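Epimerase from Methylomonas sp. catalyses the epimerisation of ketoses at C3, working fastest on L-ribulose and also interconverting D-allulose and D-fructose with the help of manganese. One contact in two of its structures: PDB 7CJ4 (chain A, 2.08 Å), residues D185-N190 and S215-L220, and PDB 7CJ6 (chain B, 1.80 Å), residues D185-N190 and S215-L220. Both blocks share one frame: the second was fitted to the first on N, CA, C and O of the twelve residues, RMSD 0.07 Å. Numbering follows each deposited sequence.

Structure 1 (7CJ4); sequences DTYHMN and SHRGYL. With MN (manganese (II) ion), chain C.
R217 lays its side chain over one face of the Y187 ring, at the mouth of the TIM barrel, where the turn from strand 180-185 into helix 186-192 meets the loop after strand 207-212. H188 and R217 bind the ketose substrate, D185 the manganese. From CB, which stops short of the ring, CG comes 3.2 Å from Y187 CD1. CD makes a CH-pi contact, 3.4 Å from the ring centroid. The bend at chi3 (102°) then lays the guanidinium flat on the ring, planes 11° apart, NE and CZ over CD2 and NH1 near CE2. NH2 donates to water 3 and to water 1, which bridges to the D185 carboxylate. D185 OD2 binds manganese at 2.1 Å beside E152, H211, E246 and water 3, while OD1 caps the helix by accepting from Y187 N. H188 NE2 stands 3.6 Å from R217 NH2. S215 O meets the Y187 edge, 3.1 Å from CE1, and N190 ND2 packs 3.4 Å from S215 CB. Water 2 joins Y187 O, N190 ND2 and S215 O; in the second subunit, N190 O bonds N190 ND2 and Y157 bonds Y187 OH.

Structure 2 (7CJ6); sequences DTYHMN and SHRGYL. With MN (manganese (II) ion), chain D; PSJ (D-psicose), chain E.
R217 lies across one face of the Y187 ring, its tip reaching the bound D-psicose. CB stops short of the ring, CG lies 3.5 Å from Y187 CD1, and CD makes a CH-pi contact 3.6 Å from the ring centroid. A bend at chi3 (86°) lays the guanidinium flat on the ring, planes 10° apart, NE and CZ over CD2. NH1, near CE2, donates to sugar O1 (3.0 Å), and NH2 to the ketone oxygen O2 (3.0 Å) and to water 4, which bridges to the D185 carboxylate. D185 OD2 binds manganese beside E152, H211, E246 and sugar O2 and O3; OD1 caps the helix through Y187 N. H188 NE2, 3.8 Å from R217 NH2, donates to O2 (2.9 Å) and O1. Metal and donors together would probably polarise the C2=O2 ketone. S215 O meets the Y187 edge, 3.0 Å from CE1, and N190 ND2 packs 3.4 Å from S215 CB. Water 5 joins Y187 O, N190 ND2 and S215 O; in the second subunit, N190 O bonds N190 ND2 and Y157 bonds Y187 OH.

What differs
D-psicose, in structure 2 alone, is the sharp difference: it touches D185(B), H188(B) and R217(B), and no ligand or ion is modelled there in structure 1. Its ketone oxygen O2 falls where water 3 of structure 1 sits, and that water occupies the same position in the shell of the manganese, which is bound at this place in both entries. The side chains that can be compared keep their place: D185(A), H188(A), N190(A) and S215(A) with their counterparts, which is consistent with a pocket already shaped for the sugar. Water 1 and water 2 likewise recur as water 4 and water 5. O1, on C1, the carbon at the other side of C2 from C3, takes hydrogen bonds from H188(B) NE2 at 3.0 Å and from R217(B) NH1 at 3.0 Å, a second grip beside that on O2. At C3 the sugar adds O3 to the metal shell, binding the manganese through two oxygens as a bidentate ligand.

Structure 1 (7CJ4)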
loop_
_atom_site.group_PDB
_atom_site.type_symbol
_atom_site.label_atom_id
_atom_site.label_comp_id
_atom_site.label_asym_id
_atom_site.label_seq_id
_atom_site.Cartn_x
_atom_site.Cartn_y
_atom_site.Cartn_z
ATOM N N ASP A 185 -3.233 -6.854 -11.163
ATOM C CA ASP A 185 -3.780 -7.341 -9.875
ATOM C C ASP A 185 -4.661 -6.233 -9.295
ATOM O O ASP A 185 -4.137 -5.138 -9.037
ATOM C CB ASP A 185 -2.637 -7.745 -8.941
ATOM C CG ASP A 185 -3.117 -8.326 -7.626
ATOM O OD1 ASP A 185 -4.218 -7.934 -7.194
ATOM O OD2 ASP A 185 -2.376 -9.162 -7.041
ATOM N N THR A 186 -5.955 -6.495 -9.124
ATOM C CA THR A 186 -6.941 -5.465 -8.711
ATOM C C THR A 186 -6.484 -4.834 -7.387
ATOM O O THR A 186 -6.685 -3.613 -7.227
ATOM C CB THR A 186 -8.357 -6.047 -8.652
ATOM O OG1 THR A 186 -8.337 -7.144 -7.739
ATOM C CG2 THR A 186 -8.862 -6.485 -10.011
ATOM N N TYR A 187 -5.883 -5.619 -6.481
ATOM C CA TYR A 187 -5.425 -5.144 -5.148
ATOM C C TYR A 187 -4.425 -4.002 -5.347
ATOM O O TYR A 187 -4.573 -2.953 -4.685
ATOM C CB TYR A 187 -4.813 -6.271 -4.308
ATOM C CG TYR A 187 -3.998 -5.800 -3.128
ATOM C CD1 TYR A 187 -4.598 -5.253 -2.005
ATOM C CD2 TYR A 187 -2.615 -5.899 -3.132
ATOM C CE1 TYR A 187 -3.846 -4.815 -0.924
ATOM C CE2 TYR A 187 -1.849 -5.459 -2.065
ATOM C CZ TYR A 187 -2.466 -4.921 -0.952
ATOM O OH TYR A 187 -1.712 -4.504 0.109
ATOM N N HIS A 188 -3.439 -4.203 -6.230
ATOM C CA HIS A 188 -2.357 -3.219 -6.527
ATOM C C HIS A 188 -2.928 -2.069 -7.367
ATOM O O HIS A 188 -2.547 -0.906 -7.137
ATOM C CB HIS A 188 -1.165 -3.921 -7.193
ATOM C CG HIS A 188 -0.516 -4.929 -6.306
ATOM N ND1 HIS A 188 0.138 -4.568 -5.146
ATOM C CD2 HIS A 188 -0.435 -6.279 -6.389
ATOM C CE1 HIS A 188 0.602 -5.653 -4.553
ATOM N NE2 HIS A 188 0.272 -6.718 -5.299
ATOM N N MET A 189 -3.828 -2.390 -8.296
ATOM C CA MET A 189 -4.501 -1.388 -9.161
ATOM C C MET A 189 -5.269 -0.413 -8.272
ATOM O O MET A 189 -5.245 0.797 -8.561
ATOM C CB MET A 189 -5.470 -2.059 -10.137
ATOM C CG MET A 189 -4.769 -2.889 -11.188
ATOM S SD MET A 189 -5.957 -3.729 -12.254
ATOM C CE MET A 189 -6.561 -2.339 -13.210
ATOM N N ASN A 190 -5.917 -0.937 -7.233
ATOM C CA ASN A 190 -6.804 -0.166 -6.326
ATOM C C ASN A 190 -6.013 1.021 -5.772
ATOM O O ASN A 190 -6.616 2.097 -5.588
ATOM C CB ASN A 190 -7.381 -1.055 -5.221
ATOM C CG ASN A 190 -8.337 -0.310 -4.317
ATOM O OD1 ASN A 190 -9.409 0.109 -4.749
ATOM N ND2 ASN A 190 -7.955 -0.141 -3.063
ATOM N N SER A 215 -9.502 -4.871 -1.877
ATOM C CA SER A 215 -8.657 -3.730 -1.432
ATOM C C SER A 215 -7.793 -4.144 -0.230
ATOM O O SER A 215 -6.622 -3.725 -0.171
ATOM C CB SER A 215 -9.506 -2.515 -1.120
ATOM O OG SER A 215 -10.537 -2.832 -0.194
ATOM N N HIS A 216 -8.354 -4.937 0.689
ATOM C CA HIS A 216 -7.701 -5.382 1.952
ATOM C C HIS A 216 -7.246 -6.838 1.811
ATOM O O HIS A 216 -6.679 -7.368 2.790
ATOM C CB HIS A 216 -8.640 -5.166 3.151
ATOM C CG HIS A 216 -10.026 -5.693 2.959
ATOM N ND1 HIS A 216 -10.279 -6.918 2.366
ATOM C CD2 HIS A 216 -11.231 -5.185 3.307
ATOM C CE1 HIS A 216 -11.579 -7.142 2.360
ATOM N NE2 HIS A 216 -12.184 -6.095 2.937
ATOM N N ARG A 217 -7.500 -7.446 0.645
ATOM C CA ARG A 217 -7.074 -8.823 0.254
ATOM C C ARG A 217 -7.873 -9.880 1.031
ATOM O O ARG A 217 -7.381 -11.015 1.176
ATOM C CB ARG A 217 -5.569 -9.004 0.474
ATOM C CG ARG A 217 -4.722 -7.910 -0.159
ATOM C CD ARG A 217 -3.282 -8.336 -0.383
ATOM N NE ARG A 217 -3.011 -8.698 -1.770
ATOM C CZ ARG A 217 -1.794 -8.895 -2.266
ATOM N NH1 ARG A 217 -0.729 -8.774 -1.493
ATOM N NH2 ARG A 217 -1.645 -9.202 -3.539
ATOM N N GLY A 218 -9.071 -9.529 1.494
ATOM C CA GLY A 218 -9.990 -10.465 2.167
ATOM C C GLY A 218 -11.083 -10.918 1.218
ATOM O O GLY A 218 -10.786 -11.065 0.023
ATOM N N TYR A 219 -12.298 -11.112 1.734
ATOM C CA TYR A 219 -13.497 -11.521 0.960
ATOM C C TYR A 219 -13.726 -10.530 -0.185
ATOM O O TYR A 219 -13.749 -9.306 0.053
ATOM C CB TYR A 219 -14.726 -11.621 1.868
ATOM C CG TYR A 219 -14.873 -12.951 2.560
ATOM C CD1 TYR A 219 -14.209 -13.225 3.744
ATOM C CD2 TYR A 219 -15.648 -13.953 2.005
ATOM C CE1 TYR A 219 -14.325 -14.452 4.370
ATOM C CE2 TYR A 219 -15.778 -15.183 2.619
ATOM C CZ TYR A 219 -15.114 -15.438 3.805
ATOM O OH TYR A 219 -15.246 -16.665 4.398
ATOM N N LEU A 220 -13.890 -11.053 -1.398
ATOM C CA LEU A 220 -14.370 -10.274 -2.568
ATOM C C LEU A 220 -15.721 -9.652 -2.197
ATOM O O LEU A 220 -16.611 -10.405 -1.763
ATOM C CB LEU A 220 -14.484 -11.195 -3.787
ATOM C CG LEU A 220 -13.177 -11.847 -4.242
ATOM C CD1 LEU A 220 -13.305 -12.418 -5.645
ATOM C CD2 LEU A 220 -12.017 -10.862 -4.178
HETATM MN MN MN C . -0.998 -10.752 -7.035
HETATM O O HOH W 1 -4.373 -9.978 -5.027
HETATM O O HOH W 2 -5.758 -1.890 -2.559
HETATM O O HOH W 3 0.558 -10.265 -5.570
#

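Structure 2 (7CJ6)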
loop_
_atom_site.group_PDB
_atom_site.type_symbol
_atom_site.label_atom_id
_atom_site.label_comp_id
_atom_site.label_asym_id
_atom_site.label_seq_id
_atom_site.Cartn_x
_atom_site.Cartn_y
_atom_site.Cartn_z
ATOM N N ASP B 185 -3.192 -6.843 -11.152
ATOM C CA ASP B 185 -3.738 -7.328 -9.862
ATOM C C ASP B 185 -4.635 -6.221 -9.303
ATOM O O ASP B 185 -4.147 -5.088 -9.129
ATOM C CB ASP B 185 -2.586 -7.708 -8.927
ATOM C CG ASP B 185 -3.039 -8.223 -7.577
ATOM O OD1 ASP B 185 -4.134 -7.830 -7.158
ATOM O OD2 ASP B 185 -2.270 -8.993 -6.943
ATOM N N THR B 186 -5.916 -6.512 -9.081
ATOM C CA THR B 186 -6.925 -5.487 -8.703
ATOM C C THR B 186 -6.531 -4.852 -7.366
ATOM O O THR B 186 -6.770 -3.646 -7.188
ATOM C CB THR B 186 -8.342 -6.068 -8.681
ATOM O OG1 THR B 186 -8.400 -7.125 -7.721
ATOM C CG2 THR B 186 -8.763 -6.570 -10.045
ATOM N N TYR B 187 -5.954 -5.630 -6.455
ATOM C CA TYR B 187 -5.464 -5.120 -5.149
ATOM C C TYR B 187 -4.487 -3.966 -5.397
ATOM O O TYR B 187 -4.678 -2.877 -4.827
ATOM C CB TYR B 187 -4.818 -6.239 -4.333
ATOM C CG TYR B 187 -4.009 -5.744 -3.164
ATOM C CD1 TYR B 187 -4.623 -5.209 -2.044
ATOM C CD2 TYR B 187 -2.626 -5.792 -3.181
ATOM C CE1 TYR B 187 -3.884 -4.743 -0.969
ATOM C CE2 TYR B 187 -1.873 -5.342 -2.109
ATOM C CZ TYR B 187 -2.505 -4.813 -0.998
ATOM O OH TYR B 187 -1.769 -4.358 0.063
ATOM N N HIS B 188 -3.454 -4.206 -6.209
ATOM C CA HIS B 188 -2.372 -3.227 -6.512
ATOM C C HIS B 188 -2.933 -2.079 -7.355
ATOM O O HIS B 188 -2.519 -0.924 -7.148
ATOM C CB HIS B 188 -1.201 -3.928 -7.208
ATOM C CG HIS B 188 -0.545 -4.953 -6.347
ATOM N ND1 HIS B 188 0.174 -4.612 -5.220
ATOM C CD2 HIS B 188 -0.505 -6.300 -6.435
ATOM C CE1 HIS B 188 0.633 -5.709 -4.649
ATOM N NE2 HIS B 188 0.236 -6.760 -5.377
ATOM N N MET B 189 -3.850 -2.396 -8.270
ATOM C CA MET B 189 -4.486 -1.400 -9.169
ATOM C C MET B 189 -5.276 -0.405 -8.316
ATOM O O MET B 189 -5.234 0.803 -8.617
ATOM C CB MET B 189 -5.421 -2.083 -10.167
ATOM C CG MET B 189 -4.693 -2.913 -11.210
ATOM S SD MET B 189 -5.874 -3.728 -12.308
ATOM C CE MET B 189 -6.354 -2.358 -13.356
ATOM N N ASN B 190 -5.940 -0.907 -7.273
ATOM C CA ASN B 190 -6.802 -0.114 -6.358
ATOM C C ASN B 190 -5.993 1.048 -5.775
ATOM O O ASN B 190 -6.576 2.128 -5.543
ATOM C CB ASN B 190 -7.378 -0.991 -5.247
ATOM C CG ASN B 190 -8.316 -0.230 -4.339
ATOM O OD1 ASN B 190 -9.380 0.214 -4.766
ATOM N ND2 ASN B 190 -7.928 -0.076 -3.084
ATOM N N SER B 215 -9.483 -4.902 -1.869
ATOM C CA SER B 215 -8.605 -3.777 -1.449
ATOM C C SER B 215 -7.777 -4.179 -0.220
ATOM O O SER B 215 -6.597 -3.760 -0.126
ATOM C CB SER B 215 -9.420 -2.540 -1.186
ATOM O OG SER B 215 -10.553 -2.841 -0.384
ATOM N N HIS B 216 -8.360 -4.962 0.692
ATOM C CA HIS B 216 -7.694 -5.416 1.946
ATOM C C HIS B 216 -7.248 -6.878 1.823
ATOM O O HIS B 216 -6.718 -7.415 2.828
ATOM C CB HIS B 216 -8.616 -5.196 3.153
ATOM C CG HIS B 216 -10.007 -5.700 2.953
ATOM N ND1 HIS B 216 -10.273 -6.923 2.368
ATOM C CD2 HIS B 216 -11.201 -5.170 3.289
ATOM C CE1 HIS B 216 -11.578 -7.113 2.327
ATOM N NE2 HIS B 216 -12.170 -6.055 2.897
ATOM N N ARG B 217 -7.463 -7.485 0.650
ATOM C CA ARG B 217 -7.046 -8.871 0.283
ATOM C C ARG B 217 -7.903 -9.898 1.034
ATOM O O ARG B 217 -7.500 -11.077 1.085
ATOM C CB ARG B 217 -5.556 -9.085 0.573
ATOM C CG ARG B 217 -4.677 -7.913 0.150
ATOM C CD ARG B 217 -3.233 -8.291 -0.114
ATOM N NE ARG B 217 -3.036 -8.747 -1.483
ATOM C CZ ARG B 217 -1.863 -8.816 -2.096
ATOM N NH1 ARG B 217 -0.753 -8.467 -1.469
ATOM N NH2 ARG B 217 -1.801 -9.234 -3.343
ATOM N N GLY B 218 -9.047 -9.473 1.572
ATOM C CA GLY B 218 -10.024 -10.363 2.234
ATOM C C GLY B 218 -11.085 -10.868 1.265
ATOM O O GLY B 218 -10.752 -11.080 0.085
ATOM N N TYR B 219 -12.309 -11.091 1.759
ATOM C CA TYR B 219 -13.474 -11.569 0.966
ATOM C C TYR B 219 -13.741 -10.565 -0.163
ATOM O O TYR B 219 -13.802 -9.332 0.098
ATOM C CB TYR B 219 -14.714 -11.769 1.849
ATOM C CG TYR B 219 -14.816 -13.105 2.550
ATOM C CD1 TYR B 219 -14.149 -13.349 3.740
ATOM C CD2 TYR B 219 -15.606 -14.124 2.038
ATOM C CE1 TYR B 219 -14.245 -14.570 4.388
ATOM C CE2 TYR B 219 -15.715 -15.350 2.675
ATOM C CZ TYR B 219 -15.033 -15.577 3.857
ATOM O OH TYR B 219 -15.132 -16.790 4.488
ATOM N N LEU B 220 -13.878 -11.072 -1.391
ATOM C CA LEU B 220 -14.274 -10.270 -2.577
ATOM C C LEU B 220 -15.620 -9.600 -2.281
ATOM O O LEU B 220 -16.554 -10.306 -1.862
ATOM C CB LEU B 220 -14.353 -11.176 -3.811
ATOM C CG LEU B 220 -13.034 -11.800 -4.272
ATOM C CD1 LEU B 220 -13.184 -12.439 -5.643
ATOM C CD2 LEU B 220 -11.909 -10.775 -4.292
HETATM MN MN MN D . -1.005 -10.632 -7.068
HETATM C C1 PSJ E . 2.075 -9.896 -4.108
HETATM O O1 PSJ E . 1.472 -8.745 -3.508
HETATM C C2 PSJ E . 1.234 -10.312 -5.282
HETATM O O2 PSJ E . 0.242 -9.682 -5.518
HETATM C C3 PSJ E . 1.660 -11.461 -6.145
HETATM O O3 PSJ E . 0.564 -12.321 -6.448
HETATM C C4 PSJ E . 2.748 -12.196 -5.387
HETATM O O4 PSJ E . 3.895 -11.355 -5.432
HETATM C C5 PSJ E . 3.104 -13.564 -5.954
HETATM O O5 PSJ E . 2.238 -13.875 -7.054
HETATM C C6 PSJ E . 2.995 -14.635 -4.869
HETATM O O6 PSJ E . 3.531 -15.887 -5.330
HETATM O O HOH W 4 -4.239 -9.648 -4.846
HETATM O O HOH W 5 -5.831 -2.000 -2.377
#